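Local coordinates for cell wall mannoprotein 1 (Neosartorya fumigata, PDB 5J5L) that binds lipids, here holding arachidonic acid inside an all-helical bundle, and is probably a cell wall antigen recognised by host antibodies, at residues Ser105-Leu110 and Ser145-Val150; Pro78-Ser83 and Gln138-Ala143; Ala64-Val69 and Asp123-Thr128. All blocks are in the same frame, centred on the assembly; numbering follows the deposited sequence.

Contact 1: Ser105-Leu110 and Ser145-Val150; sequences SDLNAL and SSAIAV. With ACD (arachidonic acid), chain B.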
# COMPACT_ATOMS: atom_id res chain seq x y z
N SER A 105 -0.64 6.33 12.85
CA SER A 105 -1.01 7.42 11.93
C SER A 105 -0.76 7.00 10.49
O SER A 105 -1.60 7.22 9.60
CB SER A 105 -0.23 8.69 12.27
OG SER A 105 -0.57 9.76 11.40
N ASP A 106 0.42 6.41 10.27
CA ASP A 106 0.82 5.93 8.96
C ASP A 106 -0.13 4.84 8.46
O ASP A 106 -0.57 4.88 7.31
CB ASP A 106 2.25 5.35 9.00
CG ASP A 106 3.33 6.42 9.11
OD1 ASP A 106 3.06 7.64 9.08
OD2 ASP A 106 4.51 5.98 9.23
N LEU A 107 -0.46 3.89 9.32
CA LEU A 107 -1.36 2.79 8.91
C LEU A 107 -2.72 3.33 8.46
O LEU A 107 -3.24 2.90 7.42
CB LEU A 107 -1.55 1.79 10.03
CG LEU A 107 -0.36 0.87 10.31
CD1 LEU A 107 -0.60 0.16 11.63
CD2 LEU A 107 -0.15 -0.13 9.18
N ASN A 108 -3.28 4.25 9.22
CA ASN A 108 -4.59 4.82 8.87
C ASN A 108 -4.52 5.60 7.56
O ASN A 108 -5.43 5.48 6.71
CB ASN A 108 -5.11 5.68 10.01
CG ASN A 108 -5.65 4.85 11.15
OD1 ASN A 108 -6.43 3.92 10.94
ND2 ASN A 108 -5.24 5.17 12.38
N ALA A 109 -3.45 6.39 7.36
CA ALA A 109 -3.26 7.12 6.10
C ALA A 109 -3.12 6.18 4.92
O ALA A 109 -3.73 6.38 3.87
CB ALA A 109 -2.04 8.04 6.18
N LEU A 110 -2.29 5.16 5.08
CA LEU A 110 -2.05 4.21 4.01
C LEU A 110 -3.30 3.42 3.64
O LEU A 110 -3.56 3.19 2.44
CB LEU A 110 -0.92 3.26 4.39
CG LEU A 110 0.47 3.91 4.35
CD1 LEU A 110 1.45 3.05 5.14
CD2 LEU A 110 0.98 4.14 2.93
N SER A 145 -6.50 -3.67 9.07
CA SER A 145 -7.29 -3.66 10.32
C SER A 145 -6.57 -4.42 11.42
O SER A 145 -6.56 -4.00 12.57
CB SER A 145 -8.68 -4.25 10.12
OG SER A 145 -9.40 -3.51 9.13
N SER A 146 -5.97 -5.56 11.07
CA SER A 146 -5.24 -6.33 12.05
C SER A 146 -4.02 -5.53 12.59
O SER A 146 -3.81 -5.43 13.79
CB SER A 146 -4.84 -7.68 11.44
OG SER A 146 -4.11 -8.46 12.35
N ALA A 147 -3.22 -4.96 11.70
CA ALA A 147 -2.06 -4.16 12.13
C ALA A 147 -2.46 -2.96 12.96
O ALA A 147 -1.84 -2.66 13.97
CB ALA A 147 -1.22 -3.74 10.94
N ILE A 148 -3.52 -2.27 12.54
CA ILE A 148 -4.06 -1.15 13.32
C ILE A 148 -4.48 -1.58 14.72
O ILE A 148 -4.18 -0.89 15.70
CB ILE A 148 -5.22 -0.45 12.56
CG1 ILE A 148 -4.66 0.31 11.34
CG2 ILE A 148 -6.00 0.49 13.47
CD1 ILE A 148 -5.70 0.63 10.29
N ALA A 149 -5.16 -2.72 14.83
CA ALA A 149 -5.56 -3.24 16.13
C ALA A 149 -4.35 -3.51 16.99
O ALA A 149 -4.35 -3.21 18.17
CB ALA A 149 -6.38 -4.50 15.97
N VAL A 150 -3.30 -4.08 16.40
CA VAL A 150 -2.07 -4.34 17.15
C VAL A 150 -1.46 -3.04 17.71
O VAL A 150 -1.05 -3.02 18.88
CB VAL A 150 -1.03 -5.10 16.29
CG1 VAL A 150 0.34 -5.11 16.96
CG2 VAL A 150 -1.49 -6.52 16.02
C1 ACD B . 11.53 1.31 11.07
C2 ACD B . 10.16 1.93 11.24
C3 ACD B . 9.70 1.79 12.68
C4 ACD B . 8.49 2.69 12.95
C5 ACD B . 8.80 4.12 12.55
C6 ACD B . 8.12 4.83 11.64
C7 ACD B . 6.89 4.34 10.93
C8 ACD B . 7.15 3.95 9.48
C9 ACD B . 6.55 2.93 8.86
C10 ACD B . 5.55 1.98 9.50
C11 ACD B . 4.13 2.37 9.17
C12 ACD B . 3.26 1.67 8.44
C13 ACD B . 3.50 0.34 7.76
C14 ACD B . 4.00 0.69 6.37
C15 ACD B . 3.76 -0.03 5.26
C16 ACD B . 2.93 -1.28 5.26
C17 ACD B . 2.47 -1.57 3.84
C18 ACD B . 1.46 -0.55 3.35
C19 ACD B . 0.90 -0.94 2.00
C20 ACD B . 0.41 0.22 1.18
O1 ACD B . 11.52 0.11 10.78
O2 ACD B . 12.57 1.98 11.20

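Contact 2: Pro78-Ser83 and Gln138-Ala143; sequences PDIVTS and QDIDAA. With ACD (arachidonic acid), chain B.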
# COMPACT_ATOMS: atom_id res chain seq x y z
N PRO A 78 0.30 -9.80 -1.40
CA PRO A 78 1.27 -10.49 -0.54
C PRO A 78 2.40 -9.60 -0.04
O PRO A 78 2.90 -9.80 1.06
CB PRO A 78 1.81 -11.62 -1.43
CG PRO A 78 1.44 -11.25 -2.81
CD PRO A 78 0.21 -10.41 -2.74
N ASP A 79 2.79 -8.61 -0.84
CA ASP A 79 3.83 -7.66 -0.41
C ASP A 79 3.35 -6.82 0.75
O ASP A 79 4.09 -6.55 1.70
CB ASP A 79 4.28 -6.77 -1.56
CG ASP A 79 4.91 -7.54 -2.70
OD1 ASP A 79 5.28 -8.72 -2.52
OD2 ASP A 79 5.02 -6.97 -3.79
N ILE A 80 2.08 -6.41 0.69
CA ILE A 80 1.48 -5.62 1.76
C ILE A 80 1.38 -6.44 3.04
O ILE A 80 1.76 -5.97 4.12
CB ILE A 80 0.10 -5.08 1.32
CG1 ILE A 80 0.29 -4.05 0.21
CG2 ILE A 80 -0.68 -4.50 2.50
CD1 ILE A 80 -0.99 -3.74 -0.54
N VAL A 81 0.88 -7.67 2.93
CA VAL A 81 0.76 -8.54 4.08
C VAL A 81 2.14 -8.80 4.71
O VAL A 81 2.31 -8.72 5.93
CB VAL A 81 0.07 -9.87 3.73
CG1 VAL A 81 0.18 -10.85 4.90
CG2 VAL A 81 -1.39 -9.63 3.36
N THR A 82 3.14 -9.08 3.86
CA THR A 82 4.51 -9.29 4.35
C THR A 82 5.03 -8.05 5.09
O THR A 82 5.64 -8.15 6.17
CB THR A 82 5.45 -9.67 3.18
OG1 THR A 82 5.05 -10.94 2.64
CG2 THR A 82 6.91 -9.76 3.64
N SER A 83 4.77 -6.87 4.53
CA SER A 83 5.25 -5.62 5.12
C SER A 83 4.58 -5.34 6.45
O SER A 83 5.25 -4.99 7.45
CB SER A 83 5.04 -4.45 4.13
OG SER A 83 5.78 -3.31 4.50
N GLN A 138 -10.70 -6.12 -0.10
CA GLN A 138 -11.22 -6.64 1.19
C GLN A 138 -10.11 -7.30 2.01
O GLN A 138 -10.03 -7.11 3.23
CB GLN A 138 -12.34 -7.66 0.99
CG GLN A 138 -13.66 -7.10 0.52
CD GLN A 138 -14.70 -8.19 0.47
OE1 GLN A 138 -14.94 -8.78 -0.58
NE2 GLN A 138 -15.27 -8.51 1.62
N ASP A 139 -9.27 -8.08 1.34
CA ASP A 139 -8.16 -8.78 2.01
C ASP A 139 -7.08 -7.83 2.48
O ASP A 139 -6.54 -7.96 3.58
CB ASP A 139 -7.56 -9.84 1.06
CG ASP A 139 -8.53 -10.97 0.73
OD1 ASP A 139 -9.49 -11.24 1.49
OD2 ASP A 139 -8.34 -11.59 -0.35
N ILE A 140 -6.77 -6.84 1.65
CA ILE A 140 -5.80 -5.81 2.00
C ILE A 140 -6.34 -5.02 3.21
O ILE A 140 -5.62 -4.76 4.16
CB ILE A 140 -5.52 -4.88 0.80
CG1 ILE A 140 -4.77 -5.66 -0.30
CG2 ILE A 140 -4.74 -3.64 1.24
CD1 ILE A 140 -4.58 -4.90 -1.60
N ASP A 141 -7.62 -4.65 3.15
CA ASP A 141 -8.25 -3.94 4.28
C ASP A 141 -8.24 -4.75 5.58
O ASP A 141 -8.02 -4.20 6.66
CB ASP A 141 -9.67 -3.51 3.92
CG ASP A 141 -9.72 -2.34 2.95
OD1 ASP A 141 -8.77 -1.52 2.92
OD2 ASP A 141 -10.71 -2.25 2.20
N ALA A 142 -8.49 -6.05 5.49
CA ALA A 142 -8.41 -6.94 6.64
C ALA A 142 -7.02 -6.91 7.27
O ALA A 142 -6.88 -6.87 8.48
CB ALA A 142 -8.77 -8.36 6.26
N ALA A 143 -6.00 -6.94 6.43
CA ALA A 143 -4.62 -6.92 6.91
C ALA A 143 -4.28 -5.60 7.62
O ALA A 143 -3.67 -5.59 8.69
CB ALA A 143 -3.64 -7.20 5.78
C1 ACD B . 11.53 1.31 11.07
C2 ACD B . 10.16 1.93 11.24
C3 ACD B . 9.70 1.79 12.68
C4 ACD B . 8.49 2.69 12.95
C5 ACD B . 8.80 4.12 12.55
C6 ACD B . 8.12 4.83 11.64
C7 ACD B . 6.89 4.34 10.93
C8 ACD B . 7.15 3.95 9.48
C9 ACD B . 6.55 2.93 8.86
C10 ACD B . 5.55 1.98 9.50
C11 ACD B . 4.13 2.37 9.17
C12 ACD B . 3.26 1.67 8.44
C13 ACD B . 3.50 0.34 7.76
C14 ACD B . 4.00 0.69 6.37
C15 ACD B . 3.76 -0.03 5.26
C16 ACD B . 2.93 -1.28 5.26
C17 ACD B . 2.47 -1.57 3.84
C18 ACD B . 1.46 -0.55 3.35
C19 ACD B . 0.90 -0.94 2.00
C20 ACD B . 0.41 0.22 1.18
O1 ACD B . 11.52 0.11 10.78
O2 ACD B . 12.57 1.98 11.20

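Contact 3: Ala64-Val69 and Asp123-Thr128; sequences ADSTSV and DIATAT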
# COMPACT_ATOMS: atom_id res chain seq x y z
N ALA A 64 -7.38 -6.23 -22.03
CA ALA A 64 -5.99 -6.58 -21.71
C ALA A 64 -5.42 -5.63 -20.66
O ALA A 64 -4.75 -6.07 -19.71
CB ALA A 64 -5.13 -6.56 -22.97
N ASP A 65 -5.70 -4.34 -20.79
CA ASP A 65 -5.20 -3.36 -19.82
C ASP A 65 -5.85 -3.52 -18.45
O ASP A 65 -5.19 -3.37 -17.42
CB ASP A 65 -5.38 -1.92 -20.33
CG ASP A 65 -4.40 -1.56 -21.45
OD1 ASP A 65 -3.42 -2.29 -21.68
OD2 ASP A 65 -4.61 -0.52 -22.11
N SER A 66 -7.14 -3.80 -18.44
CA SER A 66 -7.85 -4.10 -17.21
C SER A 66 -7.21 -5.30 -16.50
O SER A 66 -6.97 -5.26 -15.28
CB SER A 66 -9.32 -4.36 -17.51
OG SER A 66 -10.04 -4.57 -16.31
N THR A 67 -6.90 -6.34 -17.25
CA THR A 67 -6.26 -7.53 -16.66
C THR A 67 -4.90 -7.13 -16.08
O THR A 67 -4.55 -7.51 -14.95
CB THR A 67 -6.08 -8.65 -17.70
OG1 THR A 67 -7.37 -9.07 -18.15
CG2 THR A 67 -5.34 -9.85 -17.11
N SER A 68 -4.15 -6.35 -16.84
CA SER A 68 -2.82 -5.93 -16.41
C SER A 68 -2.91 -5.12 -15.11
O SER A 68 -2.18 -5.39 -14.17
CB SER A 68 -2.11 -5.12 -17.50
OG SER A 68 -1.82 -5.90 -18.66
N VAL A 69 -3.82 -4.14 -15.05
CA VAL A 69 -3.93 -3.29 -13.85
C VAL A 69 -4.45 -4.11 -12.66
O VAL A 69 -3.93 -4.00 -11.54
CB VAL A 69 -4.82 -2.06 -14.15
CG1 VAL A 69 -5.24 -1.35 -12.89
CG2 VAL A 69 -4.08 -1.11 -15.09
N ASP A 123 -13.10 1.70 -10.94
CA ASP A 123 -13.98 2.53 -11.77
C ASP A 123 -13.69 2.35 -13.26
O ASP A 123 -14.60 2.45 -14.09
CB ASP A 123 -13.88 4.02 -11.37
CG ASP A 123 -14.77 4.38 -10.15
OD1 ASP A 123 -15.74 3.64 -9.85
OD2 ASP A 123 -14.49 5.41 -9.50
N ILE A 124 -12.43 2.05 -13.59
CA ILE A 124 -11.99 1.92 -14.98
C ILE A 124 -11.76 0.48 -15.45
O ILE A 124 -11.56 0.25 -16.65
CB ILE A 124 -10.75 2.80 -15.25
CG1 ILE A 124 -9.55 2.36 -14.40
CG2 ILE A 124 -11.10 4.26 -15.01
CD1 ILE A 124 -8.29 3.12 -14.72
N ALA A 125 -11.80 -0.47 -14.54
CA ALA A 125 -11.69 -1.88 -14.88
C ALA A 125 -12.97 -2.43 -15.53
O ALA A 125 -14.06 -1.83 -15.43
CB ALA A 125 -11.37 -2.68 -13.63
N THR A 126 -12.85 -3.58 -16.18
CA THR A 126 -14.01 -4.30 -16.67
C THR A 126 -14.89 -4.73 -15.48
O THR A 126 -14.45 -4.78 -14.33
CB THR A 126 -13.63 -5.55 -17.51
OG1 THR A 126 -12.96 -6.51 -16.68
CG2 THR A 126 -12.74 -5.18 -18.67
N ALA A 127 -16.16 -5.01 -15.77
CA ALA A 127 -17.11 -5.37 -14.73
C ALA A 127 -16.60 -6.56 -13.91
O ALA A 127 -16.65 -6.54 -12.68
CB ALA A 127 -18.47 -5.68 -15.32
N THR A 128 -16.09 -7.58 -14.59
CA THR A 128 -15.53 -8.75 -13.91
C THR A 128 -14.29 -8.40 -13.08
O THR A 128 -14.17 -8.82 -11.92
CB THR A 128 -15.18 -9.85 -14.93
OG1 THR A 128 -16.38 -10.31 -15.55
CG2 THR A 128 -14.49 -11.03 -14.25

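Contact 1: Ser105-Leu110 and Ser145-Val150
An antiparallel helix pair at the wall of the arachidonic acid pocket brings L107 and N108 of helix 100-124 against A147 and I148 of helix 127-150. The two short axes approach to 9.8 Å, with 159° between their N-to-C directions. No hydrogen bond crosses; the join is van der Waals packing. L107 CG is anti to its carbonyl carbon (chi1 -73°), and the fork sends CD1 to A147 and CD2 to the lipid. L107 CB rests on I148 CG1 at 3.7 Å, and L107 CD1 is 4.0 Å from A147 CB. L107 CD2 is 3.9 Å from C12 of the fatty acid. L84 of helix 63-89 touches both L107 and A147, so a third helix shares this packing. On the outer side, N108 lies across the end of I148, with N108 OD1 3.4 Å from I148 CD1. One turn on from D106, L110 CD1 is 3.7 Å from C14 of the fatty acid. D106 is buried, and its OD1 lies close to E41 OE1, which may favour a proton on one of the two acids. Its OD2 is held by Q38 NE2 and also sits 3.3 Å from C8 of the arachidonic acid chain.

Contact 2: Pro78-Ser83 and Gln138-Ala143
This is a small apolar contact between two long helices that run the same way, with I80 and V81 of helix 63-89 meeting I140 and A143 of helix 127-150. It lies near the middle of the bundle, beside the methyl end of the bound fatty acid. I80 and I140 meet through their end methyls, I80 CD1 and I140 CD1 being 3.9 Å apart, and the two side chains cross at about a right angle. In I80 the CG1 branch is anti to the carbonyl carbon (chi1 -68°), and this one branch serves both neighbours. Its CD1 faces I140, while I80 CG1 is 3.6 Å from C19 of the lipid. Closer to the surface, V81 CG2 packs on A143 CB at 4.1 Å. S83 extends the pocket wall, its OG 3.6 Å from C16 of the lipid and weakly hydrogen-bonded to T21 OG1 of helix 3-26. Helix 63-89 is kinked at P78, whose O takes both T82 N and T82 OG1, from opposite faces of its carbonyl plane. K77 and D139 add a salt bridge between the same helices. Long helices packed round a fatty acid make this a helical lipid-binding bundle of the cell wall mannoprotein 1 family (HsbA).

Contact 3: Ala64-Val69 and Asp123-Thr128
The flat group in this contact is the peptide joining A125 to T126, and S66 meets it at its N-H, with no side chain of 64-69 stacked over either face. The bond is nearly straight: T126 N donates to S66 OG over 3.0 Å, with an angle of 169° at the hydrogen. It is the one hydrogen bond between the two segments. The backbones come close here, with the CA atoms of S66 and A125 5.0 Å apart. The CB of S66 already points to the turn, and with chi1 -176° OG carries on to T126 N. Small side chains fill in around it. The CB of A125 lies 3.5 Å from S66 OG. The methyl CG2 of T126 packs on S66 CB at 3.7 Å. S66 OG is also bonded to D129 OD2, so the buried hydroxyl has two partners. It links the N-H of T126 with a carboxylate in the first turn of the next helix.

T126 is the N-cap of helix 127-150. With chi1 65°, T126 OG1 turns back over its own backbone to take the N-H of D129. S66 thus holds both the cap residue and an acid of the first turn, so two bonds from S66 tie the start of this helix to helix 63-89. The acid of D129 near the helix N-terminus would probably be favourable to the helix dipole.

The site lies where helix 100-124 ends and the chain turns into helix 127-150. The backbone of I124 is hydrogen-bonded to L61, in the loop that precedes helix 63-89. A125 packs on I133, nearly two turns into helix 127-150. Helix 3-26 also borders the site: V69 touches L7 and I124 touches I6.

How the contacts relate
All three contacts use helix 127-150. Contact 3 joins the end of helix 100-124 and the start of helix 127-150 to helix 63-89. Contact 2 joins the middle of helix 127-150 to the same partner. Contact 1 joins its C-terminal part to helix 100-124. The centres of contacts 1 and 2 are about 11 Å apart, and both touch the arachidonic acid. The centre of contact 3 is about 21 Å from that of contact 2 and about 28 Å from that of contact 1, across the chain's centre from the latter. Along the sequence their segments alternate. Helix 127-150 is thus bonded by S66 at its start, and further on packs against two helices whose residues touch the lipid.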